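Local structure of alginate lyase (Chitinophaga sp. MD30, 6KCW) at residues Lys91-Gly95 and Ile230-Leu235; Leu116-Trp120 and Thr210-Gly216. The protein cleaves the polysaccharide alginate, as a bacterial lyase of polysaccharide lyase family 36 that uses lysine as both catalytic base and catalytic acid. All coordinates share one frame; numbering follows the deposited sequence.

Contact 1 (Lys91-Gly95 and Ile230-Leu235); sequences KVGFG and IYYDNL. With CA (calcium ion), chain C; PO4 (phosphate ion), chain B.
Leu235 lays its methyl CD1 over one face of the Phe94 ring, 4.0 Å from the ring centroid and 16° off the normal, while CD2 reaches along the same ring to CE2. The edge of Phe94 is turned to the face of Tyr232 in a T-shaped pair, planes at 78° and centroids 5.8 Å apart. At the edge of the Tyr232 ring, near its plane, sits Val92 CG2, 3.8 Å from Tyr232 CE1; this methyl stands anti to the backbone N of Val92 and also meets Ile230 CG2. The phenol ends at the corner of the chain, where Gly93 N donates to Tyr232 OH (3.1 Å, N-H...O 164°). Glycine suits this corner because its phi is positive. Thr213 is the second partner of the hydroxyl, so a polar group inside an apolar layer has two partners. A phenylalanine in place of Tyr232 could keep the ring packing but would probably leave Gly93 N and Thr213 without their mate. The contact joins the two sheets of the sandwich across their hydrophobic interior. Strand 230-235 turns Asp233 outward to grip calcium through both carboxylate oxygens, with Asn9, Asn11 and Gly43 completing the protein ligands. Apolar packing around one satisfied buried hydroxyl inside, and metal binding outside, thus divide the chemistry of one strand between its two sides.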
ATOM      1  N   LYS A  91      -5.252   0.832  -5.555  1.00 40.32           N
ATOM      2  CA  LYS A  91      -4.302   0.693  -4.456  1.00 40.72           C
ATOM      3  C   LYS A  91      -4.141   2.026  -3.713  1.00 38.86           C
ATOM      4  O   LYS A  91      -4.232   3.107  -4.302  1.00 37.47           O
ATOM      5  CB  LYS A  91      -2.945   0.202  -4.985  1.00 37.80           C
ATOM      6  CG  LYS A  91      -2.845  -1.310  -5.301  1.00 40.85           C
ATOM      7  CD  LYS A  91      -3.876  -1.769  -6.342  1.00 42.00           C
ATOM      8  CE  LYS A  91      -3.639  -3.184  -6.853  1.00 39.10           C
ATOM      9  NZ  LYS A  91      -4.832  -3.603  -7.632  1.00 37.11           N
ATOM     10  N   VAL A  92      -3.882   1.937  -2.409  1.00 40.78           N
ATOM     11  CA  VAL A  92      -3.805   3.111  -1.542  1.00 37.05           C
ATOM     12  C   VAL A  92      -2.816   2.822  -0.418  1.00 33.83           C
ATOM     13  O   VAL A  92      -2.684   1.690   0.036  1.00 31.76           O
ATOM     14  CB  VAL A  92      -5.204   3.483  -0.985  1.00 34.82           C
ATOM     15  CG1 VAL A  92      -5.775   2.349  -0.135  1.00 38.12           C
ATOM     16  CG2 VAL A  92      -5.158   4.785  -0.194  1.00 41.26           C
ATOM     17  N   GLY A  93      -2.103   3.857   0.016  1.00 38.82           N
ATOM     18  CA  GLY A  93      -1.308   3.781   1.230  1.00 37.73           C
ATOM     19  C   GLY A  93      -0.039   2.947   1.114  1.00 35.51           C
ATOM     20  O   GLY A  93       0.387   2.531   0.049  1.00 39.67           O
ATOM     21  N   PHE A  94       0.546   2.687   2.275  1.00 39.09           N
ATOM     22  CA  PHE A  94       1.885   2.134   2.395  1.00 34.77           C
ATOM     23  C   PHE A  94       1.818   0.672   2.809  1.00 37.02           C
ATOM     24  O   PHE A  94       1.136   0.327   3.777  1.00 33.59           O
ATOM     25  CB  PHE A  94       2.695   2.946   3.408  1.00 36.64           C
ATOM     26  CG  PHE A  94       2.976   4.357   2.952  1.00 38.09           C
ATOM     27  CD1 PHE A  94       2.030   5.351   3.112  1.00 37.95           C
ATOM     28  CD2 PHE A  94       4.182   4.675   2.345  1.00 34.80           C
ATOM     29  CE1 PHE A  94       2.287   6.645   2.685  1.00 42.94           C
ATOM     30  CE2 PHE A  94       4.448   5.963   1.917  1.00 37.27           C
ATOM     31  CZ  PHE A  94       3.502   6.952   2.076  1.00 38.58           C
ATOM     32  N   GLY A  95       2.514  -0.182   2.056  1.00 40.23           N
ATOM     33  CA  GLY A  95       2.608  -1.591   2.357  1.00 36.33           C
ATOM     34  C   GLY A  95       4.023  -2.120   2.229  1.00 40.37           C
ATOM     35  O   GLY A  95       4.991  -1.353   2.235  1.00 37.89           O
ATOM     36  N   ILE A 230      -6.005  11.920  -3.036  1.00 41.57           N
ATOM     37  CA  ILE A 230      -5.882  11.173  -1.791  1.00 42.39           C
ATOM     38  C   ILE A 230      -4.795  11.842  -0.959  1.00 41.57           C
ATOM     39  O   ILE A 230      -3.764  12.268  -1.493  1.00 41.98           O
ATOM     40  CB  ILE A 230      -5.549   9.683  -2.055  1.00 43.84           C
ATOM     41  CG1 ILE A 230      -6.669   9.010  -2.855  1.00 41.34           C
ATOM     42  CG2 ILE A 230      -5.287   8.932  -0.752  1.00 37.62           C
ATOM     43  CD1 ILE A 230      -6.246   7.747  -3.546  1.00 31.12           C
ATOM     44  N   TYR A 231      -5.022  11.953   0.344  1.00 42.86           N
ATOM     45  CA  TYR A 231      -4.093  12.639   1.228  1.00 40.57           C
ATOM     46  C   TYR A 231      -3.552  11.676   2.277  1.00 40.71           C
ATOM     47  O   TYR A 231      -4.324  11.006   2.969  1.00 36.08           O
ATOM     48  CB  TYR A 231      -4.775  13.818   1.909  1.00 42.26           C
ATOM     49  CG  TYR A 231      -5.441  14.811   0.976  1.00 44.44           C
ATOM     50  CD1 TYR A 231      -6.725  14.589   0.492  1.00 46.11           C
ATOM     51  CD2 TYR A 231      -4.798  15.983   0.605  1.00 42.28           C
ATOM     52  CE1 TYR A 231      -7.343  15.506  -0.339  1.00 44.25           C
ATOM     53  CE2 TYR A 231      -5.412  16.903  -0.222  1.00 40.75           C
ATOM     54  CZ  TYR A 231      -6.679  16.655  -0.686  1.00 41.40           C
ATOM     55  OH  TYR A 231      -7.283  17.561  -1.509  1.00 44.67           O
ATOM     56  N   TYR A 232      -2.229  11.624   2.402  1.00 42.36           N
ATOM     57  CA  TYR A 232      -1.547  10.846   3.424  1.00 37.67           C
ATOM     58  C   TYR A 232      -0.861  11.767   4.432  1.00 39.94           C
ATOM     59  O   TYR A 232      -0.526  12.919   4.133  1.00 40.60           O
ATOM     60  CB  TYR A 232      -0.517   9.900   2.788  1.00 35.86           C
ATOM     61  CG  TYR A 232      -1.086   9.023   1.687  1.00 42.94           C
ATOM     62  CD1 TYR A 232      -1.832   7.886   1.991  1.00 41.13           C
ATOM     63  CD2 TYR A 232      -0.872   9.323   0.343  1.00 35.79           C
ATOM     64  CE1 TYR A 232      -2.349   7.080   0.988  1.00 38.41           C
ATOM     65  CE2 TYR A 232      -1.395   8.533  -0.653  1.00 40.63           C
ATOM     66  CZ  TYR A 232      -2.130   7.408  -0.324  1.00 37.86           C
ATOM     67  OH  TYR A 232      -2.653   6.610  -1.310  1.00 39.59           O
ATOM     68  N   ASP A 233      -0.631  11.237   5.634  1.00 39.23           N
ATOM     69  CA  ASP A 233       0.027  11.999   6.685  1.00 39.61           C
ATOM     70  C   ASP A 233       0.618  11.045   7.715  1.00 41.45           C
ATOM     71  O   ASP A 233       0.171   9.900   7.863  1.00 39.54           O
ATOM     72  CB  ASP A 233      -0.953  12.961   7.365  1.00 40.74           C
ATOM     73  CG  ASP A 233      -0.263  14.159   7.984  1.00 43.08           C
ATOM     74  OD1 ASP A 233       0.974  14.101   8.166  1.00 41.55           O
ATOM     75  OD2 ASP A 233      -0.965  15.155   8.279  1.00 38.30           O
ATOM     76  N   ASN A 234       1.641  11.536   8.421  1.00 39.63           N
ATOM     77  CA  ASN A 234       2.107  10.933   9.669  1.00 39.48           C
ATOM     78  C   ASN A 234       2.623   9.510   9.468  1.00 42.97           C
ATOM     79  O   ASN A 234       2.275   8.592  10.217  1.00 46.72           O
ATOM     80  CB  ASN A 234       0.996  10.961  10.721  1.00 41.85           C
ATOM     81  CG  ASN A 234       0.580  12.373  11.085  1.00 39.02           C
ATOM     82  OD1 ASN A 234       1.424  13.221  11.355  1.00 40.35           O
ATOM     83  ND2 ASN A 234      -0.722  12.635  11.081  1.00 35.81           N
ATOM     84  N   LEU A 235       3.490   9.333   8.471  1.00 39.74           N
ATOM     85  CA  LEU A 235       4.041   8.023   8.159  1.00 37.11           C
ATOM     86  C   LEU A 235       5.136   7.661   9.152  1.00 38.57           C
ATOM     87  O   LEU A 235       6.130   8.382   9.273  1.00 38.48           O
ATOM     88  CB  LEU A 235       4.605   8.001   6.739  1.00 39.84           C
ATOM     89  CG  LEU A 235       5.367   6.706   6.426  1.00 39.76           C
ATOM     90  CD1 LEU A 235       4.429   5.498   6.362  1.00 37.36           C
ATOM     91  CD2 LEU A 235       6.170   6.834   5.154  1.00 38.37           C
TER
HETATM   92 CA    CA C 302       1.305  16.526   8.560  1.00 45.25          CA
HETATM   93  P   PO4 B 301      -2.709  -6.265  -9.392  1.00 52.18           P
HETATM   94  O1  PO4 B 301      -1.645  -5.264  -9.017  1.00 47.76           O
HETATM   95  O2  PO4 B 301      -2.557  -6.624 -10.855  1.00 51.56           O
HETATM   96  O3  PO4 B 301      -4.091  -5.670  -9.247  1.00 40.60           O
HETATM   97  O4  PO4 B 301      -2.537  -7.540  -8.552  1.00 54.74           O
HETATM   98  O   HOH W   1       0.180  18.129   9.395  1.00 30.00           O
HETATM   99  O   HOH W   2       1.397  15.593  11.061  1.00 35.68           O

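Contact 2 (Leu116-Trp120 and Thr210-Gly216); sequences LRMMW and TFHTFRG. With PO4 (phosphate ion), chain B.
His212 ND1 accepts a hydrogen bond from Arg117 NH1 (2.9 Å, N-H...N 156°), and the donor lies almost in the imidazole plane. The bond is also in the guanidinium plane, although the two flat groups stand nearly perpendicular at 84°, so edge meets edge with the groups turned across one another. On the far side of the imidazole, His212 NE2 is hydrogen-bonded to Asn63 OD1, which helps fix the rotation of the ring. Arg117 bends at chi3, carrying its guanidinium over toward the phosphate, where NH2 donates to phosphate O1 in a nearly straight bond of 3.2 Å. An arginine fits here because its separate N-H groups can serve a histidine and an anion at once. Nearer the backbone, Arg117 CG passes Thr210 OG1 at 3.5 Å, the two side chains crossing at about a right angle. These strands belong to one antiparallel sheet of the concanavalin-like beta-sandwich; they run in the same direction, at 19°, with axes 8.5 Å apart, because strands 89-92 and 94-99 lie between them. Farther along, Arg117 NH1 comes near the edge of the Phe214 ring. Trp120 extends its large indole toward the other strand: CZ2 lies 3.8 Å from Arg215 NH1, ring and guanidinium planes steeply inclined. The polar ends of this pair are held elsewhere, Trp120 NE1 by the carbonyl of Trp86 and Arg215 NH1 by that of Asp85. Met119 reaches across with its flexible thioether chain to bring CE within 4.1 Å of Gly216 O.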
ATOM      1  N   LEU A 116       2.092  -7.176   0.718  1.00 38.66           N
ATOM      2  CA  LEU A 116       1.005  -6.786   1.606  1.00 33.56           C
ATOM      3  C   LEU A 116       0.686  -5.340   1.227  1.00 37.39           C
ATOM      4  O   LEU A 116       1.429  -4.424   1.585  1.00 35.74           O
ATOM      5  CB  LEU A 116       1.424  -6.933   3.071  1.00 36.94           C
ATOM      6  CG  LEU A 116       0.421  -7.116   4.226  1.00 35.82           C
ATOM      7  CD1 LEU A 116       1.152  -7.203   5.561  1.00 32.88           C
ATOM      8  CD2 LEU A 116      -0.620  -5.993   4.260  1.00 37.16           C
ATOM      9  N   ARG A 117      -0.392  -5.136   0.470  1.00 35.65           N
ATOM     10  CA  ARG A 117      -0.887  -3.799   0.154  1.00 36.07           C
ATOM     11  C   ARG A 117      -2.363  -3.717   0.521  1.00 37.66           C
ATOM     12  O   ARG A 117      -2.967  -4.687   0.994  1.00 36.14           O
ATOM     13  CB  ARG A 117      -0.683  -3.436  -1.329  1.00 36.42           C
ATOM     14  CG  ARG A 117       0.773  -3.376  -1.750  1.00 36.37           C
ATOM     15  CD  ARG A 117       0.932  -3.237  -3.272  1.00 40.21           C
ATOM     16  NE  ARG A 117       0.126  -4.203  -4.003  1.00 34.45           N
ATOM     17  CZ  ARG A 117      -0.096  -4.151  -5.311  1.00 38.98           C
ATOM     18  NH1 ARG A 117       0.433  -3.185  -6.052  1.00 37.90           N
ATOM     19  NH2 ARG A 117      -0.854  -5.069  -5.886  1.00 39.84           N
ATOM     20  N   MET A 118      -2.945  -2.536   0.299  1.00 39.78           N
ATOM     21  CA  MET A 118      -4.334  -2.277   0.648  1.00 39.76           C
ATOM     22  C   MET A 118      -5.020  -1.562  -0.505  1.00 38.05           C
ATOM     23  O   MET A 118      -4.396  -0.780  -1.231  1.00 37.51           O
ATOM     24  CB  MET A 118      -4.457  -1.432   1.943  1.00 38.70           C
ATOM     25  CG  MET A 118      -5.894  -1.302   2.478  1.00 38.01           C
ATOM     26  SD  MET A 118      -6.053  -0.390   4.035  1.00 41.97           S
ATOM     27  CE  MET A 118      -5.625   1.277   3.488  1.00 37.80           C
ATOM     28  N   MET A 119      -6.315  -1.837  -0.664  1.00 35.98           N
ATOM     29  CA  MET A 119      -7.116  -1.225  -1.711  1.00 40.02           C
ATOM     30  C   MET A 119      -8.367  -0.596  -1.119  1.00 41.37           C
ATOM     31  O   MET A 119      -8.807  -0.949  -0.024  1.00 40.86           O
ATOM     32  CB  MET A 119      -7.552  -2.238  -2.773  1.00 38.45           C
ATOM     33  CG  MET A 119      -6.438  -2.873  -3.549  1.00 37.65           C
ATOM     34  SD  MET A 119      -7.146  -3.877  -4.868  1.00 41.66           S
ATOM     35  CE  MET A 119      -8.085  -2.710  -5.853  1.00 35.61           C
ATOM     36  N   TRP A 120      -8.937   0.349  -1.862  1.00 40.55           N
ATOM     37  CA  TRP A 120     -10.354   0.642  -1.739  1.00 41.42           C
ATOM     38  C   TRP A 120     -11.069  -0.030  -2.909  1.00 43.87           C
ATOM     39  O   TRP A 120     -10.449  -0.388  -3.917  1.00 42.15           O
ATOM     40  CB  TRP A 120     -10.616   2.153  -1.688  1.00 40.73           C
ATOM     41  CG  TRP A 120     -10.725   2.806  -3.009  1.00 40.41           C
ATOM     42  CD1 TRP A 120     -11.868   3.025  -3.719  1.00 39.58           C
ATOM     43  CD2 TRP A 120      -9.654   3.342  -3.793  1.00 39.15           C
ATOM     44  NE1 TRP A 120     -11.576   3.656  -4.905  1.00 42.35           N
ATOM     45  CE2 TRP A 120     -10.222   3.860  -4.977  1.00 41.73           C
ATOM     46  CE3 TRP A 120      -8.269   3.425  -3.616  1.00 38.89           C
ATOM     47  CZ2 TRP A 120      -9.453   4.462  -5.975  1.00 38.41           C
ATOM     48  CZ3 TRP A 120      -7.507   4.025  -4.606  1.00 35.64           C
ATOM     49  CH2 TRP A 120      -8.103   4.537  -5.770  1.00 36.96           C
ATOM     50  N   THR A 210       6.100  -0.429  -0.105  1.00 37.11           N
ATOM     51  CA  THR A 210       5.338   0.003  -1.262  1.00 35.94           C
ATOM     52  C   THR A 210       4.540   1.251  -0.926  1.00 38.08           C
ATOM     53  O   THR A 210       3.921   1.344   0.134  1.00 36.61           O
ATOM     54  CB  THR A 210       4.379  -1.086  -1.737  1.00 39.03           C
ATOM     55  OG1 THR A 210       3.441  -1.383  -0.698  1.00 39.55           O
ATOM     56  CG2 THR A 210       5.138  -2.365  -2.121  1.00 39.63           C
ATOM     57  N   PHE A 211       4.555   2.210  -1.842  1.00 39.33           N
ATOM     58  CA  PHE A 211       3.720   3.411  -1.761  1.00 40.87           C
ATOM     59  C   PHE A 211       2.963   3.479  -3.080  1.00 42.83           C
ATOM     60  O   PHE A 211       3.391   4.146  -4.027  1.00 44.45           O
ATOM     61  CB  PHE A 211       4.547   4.661  -1.505  1.00 36.87           C
ATOM     62  CG  PHE A 211       3.725   5.910  -1.398  1.00 41.82           C
ATOM     63  CD1 PHE A 211       2.411   5.852  -0.951  1.00 40.35           C
ATOM     64  CD2 PHE A 211       4.255   7.146  -1.756  1.00 40.40           C
ATOM     65  CE1 PHE A 211       1.647   7.002  -0.859  1.00 41.50           C
ATOM     66  CE2 PHE A 211       3.497   8.302  -1.665  1.00 37.53           C
ATOM     67  CZ  PHE A 211       2.190   8.228  -1.222  1.00 42.09           C
ATOM     68  N   HIS A 212       1.848   2.758  -3.147  1.00 41.55           N
ATOM     69  CA  HIS A 212       1.083   2.619  -4.379  1.00 40.77           C
ATOM     70  C   HIS A 212      -0.229   3.380  -4.247  1.00 41.77           C
ATOM     71  O   HIS A 212      -1.032   3.088  -3.348  1.00 41.11           O
ATOM     72  CB  HIS A 212       0.836   1.144  -4.705  1.00 42.70           C
ATOM     73  CG  HIS A 212       2.080   0.396  -5.074  1.00 40.52           C
ATOM     74  ND1 HIS A 212       2.058  -0.892  -5.553  1.00 36.76           N
ATOM     75  CD2 HIS A 212       3.383   0.758  -5.033  1.00 41.64           C
ATOM     76  CE1 HIS A 212       3.293  -1.296  -5.788  1.00 38.20           C
ATOM     77  NE2 HIS A 212       4.117  -0.315  -5.475  1.00 36.99           N
ATOM     78  N   THR A 213      -0.421   4.374  -5.122  1.00 41.40           N
ATOM     79  CA  THR A 213      -1.672   5.124  -5.242  1.00 38.88           C
ATOM     80  C   THR A 213      -2.047   5.128  -6.715  1.00 41.97           C
ATOM     81  O   THR A 213      -1.565   5.974  -7.475  1.00 42.80           O
ATOM     82  CB  THR A 213      -1.540   6.545  -4.727  1.00 38.29           C
ATOM     83  OG1 THR A 213      -0.937   6.536  -3.425  1.00 45.58           O
ATOM     84  CG2 THR A 213      -2.918   7.199  -4.642  1.00 37.54           C
ATOM     85  N   PHE A 214      -2.895   4.184  -7.123  1.00 43.87           N
ATOM     86  CA  PHE A 214      -3.312   4.111  -8.517  1.00 36.73           C
ATOM     87  C   PHE A 214      -4.632   3.361  -8.622  1.00 35.91           C
ATOM     88  O   PHE A 214      -5.005   2.582  -7.738  1.00 36.12           O
ATOM     89  CB  PHE A 214      -2.234   3.460  -9.384  1.00 36.30           C
ATOM     90  CG  PHE A 214      -2.006   1.992  -9.110  1.00 41.64           C
ATOM     91  CD1 PHE A 214      -1.152   1.580  -8.093  1.00 38.35           C
ATOM     92  CD2 PHE A 214      -2.611   1.020  -9.913  1.00 41.21           C
ATOM     93  CE1 PHE A 214      -0.915   0.228  -7.875  1.00 41.92           C
ATOM     94  CE2 PHE A 214      -2.390  -0.329  -9.695  1.00 38.14           C
ATOM     95  CZ  PHE A 214      -1.539  -0.729  -8.675  1.00 42.57           C
ATOM     96  N   ARG A 215      -5.348   3.637  -9.707  1.00 35.44           N
ATOM     97  CA  ARG A 215      -6.598   2.960 -10.010  1.00 38.99           C
ATOM     98  C   ARG A 215      -6.325   1.668 -10.777  1.00 41.13           C
ATOM     99  O   ARG A 215      -5.407   1.598 -11.600  1.00 39.90           O
ATOM    100  CB  ARG A 215      -7.527   3.861 -10.823  1.00 38.12           C
ATOM    101  CG  ARG A 215      -8.006   5.105 -10.102  1.00 39.87           C
ATOM    102  CD  ARG A 215      -9.180   5.733 -10.838  1.00 39.39           C
ATOM    103  NE  ARG A 215      -9.532   7.031 -10.287  1.00 41.95           N
ATOM    104  CZ  ARG A 215     -10.452   7.233  -9.345  1.00 43.02           C
ATOM    105  NH1 ARG A 215     -11.141   6.217  -8.835  1.00 41.19           N
ATOM    106  NH2 ARG A 215     -10.686   8.460  -8.915  1.00 36.76           N
ATOM    107  N   GLY A 216      -7.128   0.648 -10.503  1.00 38.86           N
ATOM    108  CA  GLY A 216      -6.959  -0.640 -11.139  1.00 41.47           C
ATOM    109  C   GLY A 216      -6.433  -1.697 -10.189  1.00 44.31           C
ATOM    110  O   GLY A 216      -5.957  -1.370  -9.108  1.00 49.76           O
TER
HETATM  111  P   PO4 B 301      -2.709  -6.265  -9.392  1.00 52.18           P
HETATM  112  O1  PO4 B 301      -1.645  -5.264  -9.017  1.00 47.76           O
HETATM  113  O2  PO4 B 301      -2.557  -6.624 -10.855  1.00 51.56           O
HETATM  114  O3  PO4 B 301      -4.091  -5.670  -9.247  1.00 40.60           O
HETATM  115  O4  PO4 B 301      -2.537  -7.540  -8.552  1.00 54.74           O

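The two contacts, with centres about 9 Å apart, share one sheet: contact 1 meets the second sheet, whereas the Arg117-His212 part of contact 2 lies on the face that holds the phosphate. Strand 89-92, part of contact 1, runs between the two strands of contact 2. Backbone and side chains join the contacts directly, through Tyr232 OH to Thr213 OG1 and Gly95 O to Thr210 N, each a probable hydrogen bond of 2.7 Å, while Phe211 packs its CG 3.4 Å from Phe94 CE2. Lys91 NZ from contact 1 donates to phosphate O3 (2.7 Å), joining Arg117 and Tyr133 around an anion that probably comes from crystallisation; this basic cleft is consistent with binding of the acidic alginate chain.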